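Local atomic coordinates of benzyl alcohol dehydrogenase (Acinetobacter calcoaceticus, PDB entry 1F8F), a protein that catalyses the NAD-dependent oxidation of benzyl alcohol and related aryl alcohols to aldehydes, as a zinc-containing medium-chain alcohol dehydrogenase. Residues 33-38 with 146-151; 55-60 with 114-119; 63-68 with 138-143. All coordinates share one frame; numbering follows the deposited sequence.

Contact 1: residues 33-38 with 146-151; sequences EVLVKV and ATYALS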
loop_
_atom_site.group_PDB
_atom_site.type_symbol
_atom_site.label_atom_id
_atom_site.label_comp_id
_atom_site.label_asym_id
_atom_site.label_seq_id
_atom_site.Cartn_x
_atom_site.Cartn_y
_atom_site.Cartn_z
ATOM N N GLU A 33 -18.940 3.902 -30.324
ATOM C CA GLU A 33 -20.163 4.422 -29.741
ATOM C C GLU A 33 -21.279 3.381 -29.614
ATOM O O GLU A 33 -21.207 2.346 -30.257
ATOM C CB GLU A 33 -20.735 5.580 -30.550
ATOM C CG GLU A 33 -19.729 6.674 -30.827
ATOM C CD GLU A 33 -20.329 7.710 -31.766
ATOM O OE1 GLU A 33 -21.156 7.282 -32.600
ATOM O OE2 GLU A 33 -19.971 8.900 -31.666
ATOM N N VAL A 34 -22.215 3.614 -28.694
ATOM C CA VAL A 34 -23.336 2.717 -28.428
ATOM C C VAL A 34 -24.710 3.410 -28.403
ATOM O O VAL A 34 -24.770 4.491 -27.822
ATOM C CB VAL A 34 -23.266 2.031 -27.067
ATOM C CG1 VAL A 34 -23.860 0.635 -27.145
ATOM C CG2 VAL A 34 -21.877 1.993 -26.478
ATOM N N LEU A 35 -25.763 2.865 -29.039
ATOM C CA LEU A 35 -27.101 3.444 -29.077
ATOM C C LEU A 35 -27.980 2.733 -28.046
ATOM O O LEU A 35 -28.153 1.510 -28.190
ATOM C CB LEU A 35 -27.897 3.242 -30.381
ATOM C CG LEU A 35 -29.162 4.126 -30.460
ATOM C CD1 LEU A 35 -28.807 5.600 -30.389
ATOM C CD2 LEU A 35 -29.926 3.809 -31.732
ATOM N N VAL A 36 -28.442 3.484 -27.039
ATOM C CA VAL A 36 -29.144 2.774 -25.951
ATOM C C VAL A 36 -30.634 3.092 -25.843
ATOM O O VAL A 36 -30.962 4.285 -25.827
ATOM C CB VAL A 36 -28.513 3.199 -24.587
ATOM C CG1 VAL A 36 -29.174 2.511 -23.408
ATOM C CG2 VAL A 36 -27.031 2.828 -24.542
ATOM N N LYS A 37 -31.480 2.107 -25.617
ATOM C CA LYS A 37 -32.923 2.464 -25.426
ATOM C C LYS A 37 -33.093 2.659 -23.900
ATOM O O LYS A 37 -32.936 1.660 -23.197
ATOM C CB LYS A 37 -33.881 1.423 -25.983
ATOM C CG LYS A 37 -35.248 1.380 -25.334
ATOM C CD LYS A 37 -36.367 0.615 -25.942
ATOM C CE LYS A 37 -36.755 -0.683 -25.274
ATOM N NZ LYS A 37 -38.269 -0.843 -25.250
ATOM N N VAL A 38 -33.325 3.882 -23.426
ATOM C CA VAL A 38 -33.416 4.106 -21.984
ATOM C C VAL A 38 -34.691 3.612 -21.278
ATOM O O VAL A 38 -35.810 4.022 -21.620
ATOM C CB VAL A 38 -33.213 5.609 -21.755
ATOM C CG1 VAL A 38 -33.301 6.027 -20.285
ATOM C CG2 VAL A 38 -31.896 6.106 -22.367
ATOM N N ALA A 146 -33.789 11.101 -21.733
ATOM C CA ALA A 146 -34.405 10.799 -22.975
ATOM C C ALA A 146 -34.655 9.312 -23.251
ATOM O O ALA A 146 -34.099 8.371 -22.721
ATOM C CB ALA A 146 -33.631 11.299 -24.200
ATOM N N THR A 147 -35.561 9.125 -24.248
ATOM C CA THR A 147 -35.926 7.791 -24.653
ATOM C C THR A 147 -34.716 7.164 -25.321
ATOM O O THR A 147 -34.758 5.946 -25.460
ATOM C CB THR A 147 -37.143 7.709 -25.614
ATOM O OG1 THR A 147 -36.909 8.545 -26.759
ATOM C CG2 THR A 147 -38.449 8.148 -24.955
ATOM N N TYR A 148 -33.794 7.890 -25.930
ATOM C CA TYR A 148 -32.648 7.245 -26.560
ATOM C C TYR A 148 -31.373 7.996 -26.176
ATOM O O TYR A 148 -31.392 9.214 -26.023
ATOM C CB TYR A 148 -32.803 7.148 -28.093
ATOM C CG TYR A 148 -33.618 5.905 -28.441
ATOM C CD1 TYR A 148 -35.025 5.901 -28.509
ATOM C CD2 TYR A 148 -32.948 4.727 -28.721
ATOM C CE1 TYR A 148 -35.685 4.731 -28.818
ATOM C CE2 TYR A 148 -33.611 3.575 -29.036
ATOM C CZ TYR A 148 -34.997 3.578 -29.078
ATOM O OH TYR A 148 -35.605 2.372 -29.385
ATOM N N ALA A 149 -30.291 7.231 -25.931
ATOM C CA ALA A 149 -29.029 7.832 -25.584
ATOM C C ALA A 149 -27.868 7.208 -26.363
ATOM O O ALA A 149 -27.809 5.994 -26.614
ATOM C CB ALA A 149 -28.725 7.631 -24.083
ATOM N N LEU A 150 -26.900 8.070 -26.668
ATOM C CA LEU A 150 -25.670 7.585 -27.278
ATOM C C LEU A 150 -24.519 7.666 -26.263
ATOM O O LEU A 150 -24.176 8.753 -25.766
ATOM C CB LEU A 150 -25.354 8.480 -28.475
ATOM C CG LEU A 150 -24.246 7.969 -29.404
ATOM C CD1 LEU A 150 -24.822 6.963 -30.379
ATOM C CD2 LEU A 150 -23.551 9.125 -30.117
ATOM N N SER A 151 -23.858 6.547 -26.010
ATOM C CA SER A 151 -22.734 6.577 -25.064
ATOM C C SER A 151 -21.475 6.047 -25.724
ATOM O O SER A 151 -21.515 5.829 -26.950
ATOM C CB SER A 151 -23.173 5.763 -23.834
ATOM O OG SER A 151 -23.572 4.470 -24.330
HETATM O O HOH W 1 -37.083 4.665 -23.991
#

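Contact 2: residues 55-60 with 114-119; sequences YPVPLP and RNFSGA. With SO4 (sulfate ion), chain D.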
loop_
_atom_site.group_PDB
_atom_site.type_symbol
_atom_site.label_atom_id
_atom_site.label_comp_id
_atom_site.label_asym_id
_atom_site.label_seq_id
_atom_site.Cartn_x
_atom_site.Cartn_y
_atom_site.Cartn_z
ATOM N N TYR A 55 -22.077 25.866 -12.272
ATOM C CA TYR A 55 -21.227 25.193 -13.183
ATOM C C TYR A 55 -21.690 25.537 -14.613
ATOM O O TYR A 55 -22.826 25.270 -14.994
ATOM C CB TYR A 55 -21.260 23.686 -13.035
ATOM C CG TYR A 55 -20.372 22.952 -12.069
ATOM C CD1 TYR A 55 -19.577 23.562 -11.115
ATOM C CD2 TYR A 55 -20.361 21.560 -12.096
ATOM C CE1 TYR A 55 -18.789 22.849 -10.245
ATOM C CE2 TYR A 55 -19.581 20.819 -11.233
ATOM C CZ TYR A 55 -18.789 21.472 -10.306
ATOM O OH TYR A 55 -18.006 20.744 -9.434
ATOM N N PRO A 56 -20.767 26.054 -15.415
ATOM C CA PRO A 56 -21.020 26.481 -16.761
ATOM C C PRO A 56 -21.234 25.505 -17.891
ATOM O O PRO A 56 -20.600 25.678 -18.945
ATOM C CB PRO A 56 -19.829 27.400 -17.092
ATOM C CG PRO A 56 -18.728 26.879 -16.239
ATOM C CD PRO A 56 -19.382 26.371 -14.981
ATOM N N VAL A 57 -22.186 24.586 -17.749
ATOM C CA VAL A 57 -22.531 23.736 -18.898
ATOM C C VAL A 57 -23.406 24.674 -19.729
ATOM O O VAL A 57 -24.255 25.376 -19.187
ATOM C CB VAL A 57 -23.251 22.443 -18.535
ATOM C CG1 VAL A 57 -23.894 21.780 -19.743
ATOM C CG2 VAL A 57 -22.305 21.456 -17.857
ATOM N N PRO A 58 -23.140 24.764 -21.012
ATOM C CA PRO A 58 -23.880 25.643 -21.896
ATOM C C PRO A 58 -25.305 25.202 -22.166
ATOM O O PRO A 58 -25.537 24.089 -22.650
ATOM C CB PRO A 58 -23.030 25.674 -23.152
ATOM C CG PRO A 58 -22.297 24.383 -23.163
ATOM C CD PRO A 58 -22.111 23.979 -21.730
ATOM N N LEU A 59 -26.243 26.112 -21.918
ATOM C CA LEU A 59 -27.675 25.956 -22.130
ATOM C C LEU A 59 -28.138 26.720 -23.361
ATOM O O LEU A 59 -27.676 27.826 -23.646
ATOM C CB LEU A 59 -28.452 26.472 -20.920
ATOM C CG LEU A 59 -28.091 25.830 -19.584
ATOM C CD1 LEU A 59 -28.600 26.649 -18.408
ATOM C CD2 LEU A 59 -28.624 24.406 -19.548
ATOM N N PRO A 60 -29.060 26.139 -24.112
ATOM C CA PRO A 60 -29.747 24.910 -23.780
ATOM C C PRO A 60 -29.165 23.518 -23.959
ATOM O O PRO A 60 -28.403 23.262 -24.891
ATOM C CB PRO A 60 -30.953 24.986 -24.761
ATOM C CG PRO A 60 -30.339 25.636 -25.973
ATOM C CD PRO A 60 -29.573 26.782 -25.363
ATOM N N ARG A 114 -15.272 15.895 -21.193
ATOM C CA ARG A 114 -16.097 14.799 -21.654
ATOM C C ARG A 114 -17.485 14.779 -21.018
ATOM O O ARG A 114 -18.372 14.214 -21.656
ATOM C CB ARG A 114 -15.412 13.431 -21.436
ATOM C CG ARG A 114 -14.436 13.150 -22.563
ATOM C CD ARG A 114 -13.405 12.075 -22.310
ATOM N NE ARG A 114 -12.365 12.095 -23.350
ATOM C CZ ARG A 114 -12.557 11.621 -24.568
ATOM N NH1 ARG A 114 -13.753 11.082 -24.809
ATOM N NH2 ARG A 114 -11.694 11.593 -25.572
ATOM N N ASN A 115 -17.625 15.381 -19.856
ATOM C CA ASN A 115 -18.868 15.405 -19.109
ATOM C C ASN A 115 -19.532 16.766 -18.999
ATOM O O ASN A 115 -20.739 16.882 -18.936
ATOM C CB ASN A 115 -18.555 14.943 -17.661
ATOM C CG ASN A 115 -18.017 13.503 -17.700
ATOM O OD1 ASN A 115 -18.706 12.512 -17.425
ATOM N ND2 ASN A 115 -16.755 13.268 -18.064
ATOM N N PHE A 116 -18.694 17.794 -18.946
ATOM C CA PHE A 116 -19.155 19.158 -18.730
ATOM C C PHE A 116 -19.074 20.131 -19.885
ATOM O O PHE A 116 -19.647 21.216 -19.706
ATOM C CB PHE A 116 -18.347 19.721 -17.536
ATOM C CG PHE A 116 -18.749 19.180 -16.191
ATOM C CD1 PHE A 116 -20.043 19.436 -15.762
ATOM C CD2 PHE A 116 -17.906 18.490 -15.338
ATOM C CE1 PHE A 116 -20.503 19.008 -14.541
ATOM C CE2 PHE A 116 -18.348 18.027 -14.108
ATOM C CZ PHE A 116 -19.649 18.303 -13.708
ATOM N N SER A 117 -18.458 19.820 -21.013
ATOM C CA SER A 117 -18.303 20.754 -22.110
ATOM C C SER A 117 -19.616 21.149 -22.787
ATOM O O SER A 117 -19.880 22.321 -23.027
ATOM C CB SER A 117 -17.369 20.167 -23.179
ATOM O OG SER A 117 -17.919 19.006 -23.769
ATOM N N GLY A 118 -20.435 20.151 -23.043
ATOM C CA GLY A 118 -21.730 20.297 -23.661
ATOM C C GLY A 118 -21.676 19.732 -25.070
ATOM O O GLY A 118 -22.707 19.684 -25.740
ATOM N N ALA A 119 -20.521 19.192 -25.460
ATOM C CA ALA A 119 -20.383 18.625 -26.789
ATOM C C ALA A 119 -19.368 17.494 -26.884
ATOM O O ALA A 119 -19.031 16.849 -25.903
ATOM C CB ALA A 119 -19.950 19.776 -27.698
HETATM S S SO4 D . -12.304 10.644 -29.215
HETATM O O1 SO4 D . -12.679 10.785 -30.665
HETATM O O2 SO4 D . -11.149 11.563 -28.931
HETATM O O3 SO4 D . -11.984 9.227 -28.884
HETATM O O4 SO4 D . -13.488 11.084 -28.400
#

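Contact 3: residues 63-68 with 138-143; sequences LGHEGS and HFFAQS. With ZN (zinc ion), chain B.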
loop_
_atom_site.group_PDB
_atom_site.type_symbol
_atom_site.label_atom_id
_atom_site.label_comp_id
_atom_site.label_asym_id
_atom_site.label_seq_id
_atom_site.Cartn_x
_atom_site.Cartn_y
_atom_site.Cartn_z
ATOM N N LEU A 63 -29.852 17.107 -19.937
ATOM C CA LEU A 63 -29.108 16.578 -18.809
ATOM C C LEU A 63 -29.409 15.125 -18.464
ATOM O O LEU A 63 -29.751 14.387 -19.350
ATOM C CB LEU A 63 -29.264 17.509 -17.597
ATOM C CG LEU A 63 -29.111 18.990 -17.970
ATOM C CD1 LEU A 63 -29.386 19.869 -16.761
ATOM C CD2 LEU A 63 -27.704 19.269 -18.536
ATOM N N GLY A 64 -29.385 14.680 -17.201
ATOM C CA GLY A 64 -29.588 13.265 -16.871
ATOM C C GLY A 64 -28.209 12.590 -16.976
ATOM O O GLY A 64 -27.502 12.757 -17.964
ATOM N N HIS A 65 -27.774 11.892 -15.927
ATOM C CA HIS A 65 -26.448 11.298 -15.972
ATOM C C HIS A 65 -26.458 9.983 -15.190
ATOM O O HIS A 65 -25.410 9.528 -14.758
ATOM C CB HIS A 65 -25.349 12.243 -15.537
ATOM C CG HIS A 65 -25.324 12.651 -14.104
ATOM N ND1 HIS A 65 -26.162 13.652 -13.641
ATOM C CD2 HIS A 65 -24.565 12.250 -13.064
ATOM C CE1 HIS A 65 -25.942 13.852 -12.342
ATOM N NE2 HIS A 65 -24.981 13.002 -11.959
ATOM N N GLU A 66 -27.689 9.520 -14.925
ATOM C CA GLU A 66 -27.776 8.219 -14.231
ATOM C C GLU A 66 -28.641 7.219 -14.990
ATOM O O GLU A 66 -29.534 6.570 -14.423
ATOM C CB GLU A 66 -28.221 8.398 -12.785
ATOM C CG GLU A 66 -27.237 9.171 -11.885
ATOM C CD GLU A 66 -27.701 9.253 -10.446
ATOM O OE1 GLU A 66 -28.865 9.071 -10.075
ATOM O OE2 GLU A 66 -26.857 9.482 -9.547
ATOM N N GLY A 67 -28.375 6.926 -16.267
ATOM C CA GLY A 67 -29.235 6.105 -17.097
ATOM C C GLY A 67 -29.030 4.628 -17.080
ATOM O O GLY A 67 -27.948 4.153 -16.738
ATOM N N SER A 68 -30.078 3.889 -17.396
ATOM C CA SER A 68 -30.031 2.453 -17.567
ATOM C C SER A 68 -30.989 2.165 -18.748
ATOM O O SER A 68 -31.937 2.964 -18.963
ATOM C CB SER A 68 -30.321 1.670 -16.330
ATOM O OG SER A 68 -31.591 1.848 -15.755
ATOM N N HIS A 138 -24.154 15.262 -24.936
ATOM C CA HIS A 138 -22.952 14.606 -24.415
ATOM C C HIS A 138 -22.688 14.868 -22.951
ATOM O O HIS A 138 -21.511 14.905 -22.564
ATOM C CB HIS A 138 -21.703 15.161 -25.180
ATOM C CG HIS A 138 -21.536 14.450 -26.472
ATOM N ND1 HIS A 138 -22.111 14.886 -27.642
ATOM C CD2 HIS A 138 -20.871 13.314 -26.796
ATOM C CE1 HIS A 138 -21.829 14.041 -28.623
ATOM N NE2 HIS A 138 -21.050 13.094 -28.151
ATOM N N PHE A 139 -23.714 15.061 -22.138
ATOM C CA PHE A 139 -23.593 15.439 -20.735
ATOM C C PHE A 139 -23.287 14.210 -19.892
ATOM O O PHE A 139 -24.011 13.229 -19.841
ATOM C CB PHE A 139 -24.877 16.139 -20.275
ATOM C CG PHE A 139 -24.853 16.519 -18.817
ATOM C CD1 PHE A 139 -23.921 17.413 -18.352
ATOM C CD2 PHE A 139 -25.790 15.993 -17.922
ATOM C CE1 PHE A 139 -23.900 17.810 -17.049
ATOM C CE2 PHE A 139 -25.748 16.375 -16.594
ATOM C CZ PHE A 139 -24.800 17.279 -16.151
ATOM N N PHE A 140 -22.106 14.211 -19.293
ATOM C CA PHE A 140 -21.513 13.084 -18.605
ATOM C C PHE A 140 -21.445 11.960 -19.652
ATOM O O PHE A 140 -21.728 10.812 -19.348
ATOM C CB PHE A 140 -22.254 12.671 -17.343
ATOM C CG PHE A 140 -21.936 13.464 -16.086
ATOM C CD1 PHE A 140 -22.216 14.786 -15.875
ATOM C CD2 PHE A 140 -21.294 12.711 -15.081
ATOM C CE1 PHE A 140 -21.863 15.373 -14.683
ATOM C CE2 PHE A 140 -20.943 13.292 -13.877
ATOM C CZ PHE A 140 -21.230 14.640 -13.674
ATOM N N ALA A 141 -21.227 12.284 -20.925
ATOM C CA ALA A 141 -21.200 11.375 -22.050
ATOM C C ALA A 141 -22.432 10.502 -22.228
ATOM O O ALA A 141 -22.354 9.352 -22.719
ATOM C CB ALA A 141 -19.930 10.483 -21.973
ATOM N N GLN A 142 -23.616 11.046 -21.888
ATOM C CA GLN A 142 -24.843 10.280 -22.070
ATOM C C GLN A 142 -26.059 11.172 -22.336
ATOM O O GLN A 142 -26.880 10.806 -23.194
ATOM C CB GLN A 142 -25.097 9.362 -20.871
ATOM C CG GLN A 142 -25.295 10.041 -19.508
ATOM C CD GLN A 142 -25.345 8.893 -18.518
ATOM O OE1 GLN A 142 -26.331 8.284 -18.113
ATOM N NE2 GLN A 142 -24.111 8.576 -18.075
ATOM N N SER A 143 -26.215 12.239 -21.572
ATOM C CA SER A 143 -27.418 13.103 -21.758
ATOM C C SER A 143 -28.637 12.190 -21.616
ATOM O O SER A 143 -29.344 12.028 -22.572
ATOM C CB SER A 143 -27.323 13.734 -23.150
ATOM O OG SER A 143 -26.821 15.060 -23.093
HETATM ZN ZN ZN B . -24.093 12.709 -9.932
#

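Contact 1: residues 33-38 with 146-151
Tyr148 meets Lys37 where strand 33-38 runs antiparallel to strand 148-151. A chi1 of -84° sets Tyr148 CG anti to the carbonyl carbon, and the ring lies obliquely beside Lys37. From CB outward, CB and CG pass the carbonyl O of Val36; CD2 comes closer to that oxygen, 3.5 Å from Val36 O, and also nears Lys37 CA. CE2 rests 3.7 Å from Lys37 CB, CZ follows beside the same carbon, and OH reaches Lys37 CB and CD, with weak hydrogen bonds to Glu72 and Lys5. Lys37 CA makes an off-centre CH-pi contact with the ring. Leu35 and Leu150, on this same face, are a non-hydrogen-bonded pair and meet at their CD1 atoms, while Glu33 CD lies against Leu150 CD2, its OE1 held by Gln30 N and a salt bridge to Arg27.

Val34 pairs with Ser151 and Val36 with Ala149 through reciprocal backbone hydrogen bonds; the shortest joins Val36 N to Ala149 O at 2.6 Å. Val38 N ends the pairing with a longer bond of 3.2 Å to Thr147 O, and a water donates to both Val38 O and Thr147 O. Val38 CG2 packs 3.9 Å from Ala149 CB.

Strand 33-42 is bonded on its second edge to strand 66-74, within the sheet of the GroES-like domain. Strand 86-89 packs against Val36 and Ser151, and Ile7 of strand 5-11 touches Tyr148.

Contact 2: residues 55-60 with 114-119
Two loops of the GroES-like domain, one after helix 45-51 and one after helix 111-114, meet here through an aromatic pair. Tyr55 directs the CD2-CE2 edge of its ring toward the face of Phe116 in an offset edge-to-face pair, with centroids 5.1 Å apart and planes at 89°. Tyr55 CE2 lies 3.5 Å from Phe116 CZ, and Tyr55 CD2 is equally near Phe116 CE1. Val57 approaches the same phenyl ring differently: its CG2, anti to the carbonyl carbon, sits in the ring plane at the edge, 3.7 Å from Phe116 CD1. That methyl also lies 3.2 Å from Phe116 O.

Farther along, Pro58 CD is 3.1 Å from Ser117 O. Ser117 OG accepts from Ala119 N at 3.1 Å, an ST turn, and also bonds to Gly113 O. Gly118 has a positive phi of 109°, where a CB would press on the preceding carbonyl O and on Pro58 CG. Arg114 NH2 weakly bonds a sulfate, probably from the crystallisation liquor.

Phe140 meets Phe116 edge-to-face, and Asn302 of a second subunit packs on Tyr55. No hydrogen bond joins 55-60 to 114-119 directly, so ring, methyl and proline contacts carry this meeting; Asn136 supplies a polar tie nearby, its ND2 bonding Pro58 O.

Contact 3: residues 63-68 with 138-143
His65 CG stands between its own backbone N and carbonyl carbon (chi1 68°), whereas Phe140 CG is anti to the carbonyl carbon (chi1 -83°), and the two side chains lie side by side, pointing the same way. Their rings form a face-to-face stack with centroids 4.3 Å apart and planes at 30°. At its base His65 CB is 3.6 Å from Phe140 CB; farther out, His65 CD2 lies over the Phe140 face, offset toward the rim. Beyond the stack, His65 NE2 binds the zinc ion at 2.2 Å.

Phe139 lies obliquely to His65, its CE2 4.0 Å from His65 ND1. Leu63 CD2 sits over the centre of the Phe139 ring in a CH-pi contact, 3.9 Å from the centroid, while Phe140 CD1 lies over the opposite face. Leu63 CB adds a contact with Phe139 CD2.

Gln142 extends beyond CG to bring OE1 3.1 Å from Gly67 N of strand 66-74; this hydrogen bond runs nearly along the C=O axis. OE1 also bonds to Ser144 OG, and NE2 to Leu89 O, so both ends of the buried amide are held. Within 138-143, Phe139 O accepts from both Gln142 N and Ser143 N, closing a tight turn.

Cys44 and Cys173 join His65 at the metal. An ethanol near Phe140 is probably from the crystallisation liquor, though it may mark the pocket. The stack backs a zinc ligand with an apolar ring and would be expected to limit rotation of the imidazole, consistent with a fixed zinc ligand.

All three contacts lie in the GroES-like domain, where 33-38 and 146-151 enclose the other segments along the chain. Contacts 2 and 3 alternate in the order 55-60, 63-68, 114-119 and 138-143. Contacts 1 and 3 have centres 9 Å apart and share a sheet through neighbouring strands 33-42 and 66-74. Contact 2 is 11 Å from contact 3 between centres, tied by a probable hydrogen bond from Phe140 N to Asn115 O. Contacts 1 and 2 are more distant, about 18 Å between centres, without touching. Contact 3 thus connects the sheet to segment 114-119 and to the zinc ion bound by Cys44, His65 and Cys173.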